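Local coordinates for putative sugar ABC transport system, substrate-binding protein (Bordetella parapertussis, PDB 5IX8) that probably binds a sugar in the periplasm as the solute receptor of an ABC transport system, at residues Y264-R267 with E268-L272. Numbering follows the deposited sequence.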
loop_
_atom_site.group_PDB
_atom_site.type_symbol
_atom_site.label_atom_id
_atom_site.label_comp_id
_atom_site.label_asym_id
_atom_site.label_seq_id
_atom_site.Cartn_x
_atom_site.Cartn_y
_atom_site.Cartn_z
ATOM N N TYR A 264 6.803 -16.680 4.222
ATOM C CA TYR A 264 8.216 -16.398 3.985
ATOM C C TYR A 264 9.005 -16.455 5.286
ATOM O O TYR A 264 10.139 -16.979 5.313
ATOM C CB TYR A 264 8.395 -15.010 3.333
ATOM C CG TYR A 264 8.190 -14.935 1.827
ATOM C CD1 TYR A 264 6.991 -15.359 1.229
ATOM C CD2 TYR A 264 9.204 -14.430 1.005
ATOM C CE1 TYR A 264 6.825 -15.300 -0.138
ATOM C CE2 TYR A 264 9.051 -14.349 -0.384
ATOM C CZ TYR A 264 7.868 -14.787 -0.947
ATOM O OH TYR A 264 7.712 -14.709 -2.313
ATOM N N ALA A 265 8.429 -15.901 6.369
ATOM C CA ALA A 265 9.133 -15.891 7.657
ATOM C C ALA A 265 9.402 -17.312 8.161
ATOM O O ALA A 265 10.487 -17.583 8.711
ATOM C CB ALA A 265 8.342 -15.097 8.707
ATOM N N ILE A 266 8.432 -18.230 8.007
ATOM C CA ILE A 266 8.663 -19.601 8.484
ATOM C C ILE A 266 9.845 -20.209 7.761
ATOM O O ILE A 266 10.710 -20.864 8.373
ATOM C CB ILE A 266 7.414 -20.477 8.290
ATOM C CG1 ILE A 266 6.259 -19.994 9.160
ATOM C CG2 ILE A 266 7.721 -21.935 8.630
ATOM C CD1 ILE A 266 4.903 -20.577 8.743
ATOM N N ARG A 267 9.901 -20.004 6.445
ATOM C CA ARG A 267 10.993 -20.553 5.653
ATOM C C ARG A 267 12.314 -19.934 6.054
ATOM O O ARG A 267 13.316 -20.643 6.221
ATOM C CB ARG A 267 10.691 -20.339 4.167
ATOM C CG ARG A 267 9.589 -21.305 3.721
ATOM C CD ARG A 267 9.073 -20.890 2.358
ATOM N NE ARG A 267 8.224 -21.948 1.809
ATOM C CZ ARG A 267 6.939 -22.088 2.092
ATOM N NH1 ARG A 267 6.302 -21.204 2.879
ATOM N NH2 ARG A 267 6.298 -23.098 1.550
ATOM N N GLU A 268 12.352 -18.608 6.196
ATOM C CA GLU A 268 13.604 -17.956 6.597
ATOM C C GLU A 268 14.069 -18.492 7.943
ATOM O O GLU A 268 15.241 -18.851 8.118
ATOM C CB GLU A 268 13.400 -16.444 6.662
ATOM C CG GLU A 268 14.659 -15.614 6.368
ATOM C CD GLU A 268 15.606 -15.486 7.554
ATOM O OE1 GLU A 268 15.159 -15.614 8.722
ATOM O OE2 GLU A 268 16.819 -15.240 7.311
ATOM N N HIS A 269 13.131 -18.631 8.874
ATOM C CA HIS A 269 13.448 -19.037 10.238
ATOM C C HIS A 269 13.997 -20.452 10.298
ATOM O O HIS A 269 14.892 -20.742 11.111
ATOM C CB HIS A 269 12.189 -18.918 11.088
ATOM C CG HIS A 269 12.443 -18.962 12.557
ATOM N ND1 HIS A 269 11.747 -19.795 13.400
ATOM C CD2 HIS A 269 13.294 -18.252 13.341
ATOM C CE1 HIS A 269 12.150 -19.596 14.647
ATOM N NE2 HIS A 269 13.108 -18.686 14.636
ATOM N N GLU A 270 13.467 -21.355 9.471
ATOM C CA GLU A 270 13.856 -22.761 9.530
ATOM C C GLU A 270 14.851 -23.142 8.447
ATOM O O GLU A 270 15.140 -24.334 8.278
ATOM C CB GLU A 270 12.599 -23.642 9.459
ATOM C CG GLU A 270 11.641 -23.312 10.628
ATOM C CD GLU A 270 10.507 -24.305 10.836
ATOM O OE1 GLU A 270 10.512 -25.368 10.182
ATOM O OE2 GLU A 270 9.628 -24.012 11.700
ATOM N N GLY A 271 15.395 -22.163 7.725
ATOM C CA GLY A 271 16.434 -22.461 6.747
ATOM C C GLY A 271 15.928 -23.213 5.539
ATOM O O GLY A 271 16.673 -24.011 4.941
ATOM N N LEU A 272 14.707 -22.979 5.153
ATOM C CA LEU A 272 14.110 -23.631 3.993
ATOM C C LEU A 272 14.266 -22.747 2.765
ATOM O O LEU A 272 14.475 -21.531 2.890
ATOM C CB LEU A 272 12.630 -23.898 4.259
ATOM C CG LEU A 272 12.323 -24.649 5.572
ATOM C CD1 LEU A 272 10.813 -24.762 5.793
ATOM C CD2 LEU A 272 12.999 -26.007 5.609
#
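R267 and L272 meet where helix 254-270 ends in a Schellman motif, in this periplasmic binding protein fold of two alpha/beta lobes. The backbone N of L272 turns back to R267 O (2.9 Å, N-H...O angle 160°), while G271, with a positive phi of 70°, carries the chain out of the helix. The second bond of the motif, from G271 N to E268 O, is weak at 3.3 Å. R267 O also takes a weak bond from E270 N at 3.3 Å. At this closure the two side chains cross at about a right angle, R267 CG lying 4.0 Å from L272 CB. CG of R267 stands beside its own backbone N (chi1 -73°), and the extended chain beyond it carries the guanidinium to Q263 and to the backbone O of E8; L272 leans on I10, so the N-terminal segment covers this side of the turn.

One turn back, Y264 and A265 are buried and the helix keeps its regular i to i+4 bonds. E268 N reaches Y264 O in the carbonyl plane, and H269 N bonds to A265 O at 2.8 Å. The carboxylate of E268, bent at chi2, meets K101 and Y77.

The more open side is looser. G271 is exposed and H269 partly so, the latter touching the preceding turn through its CB rather than its ring.

I266 and E270 are joined by a backbone bond, E270 N to I266 O at 3.0 Å. Their side chains run side by side in the same direction but touch loosely: the carboxylate OE2 of E270, held by the backbone N atoms of R13 and Q14, stays 4.2 Å from the methyl CG2 of I266.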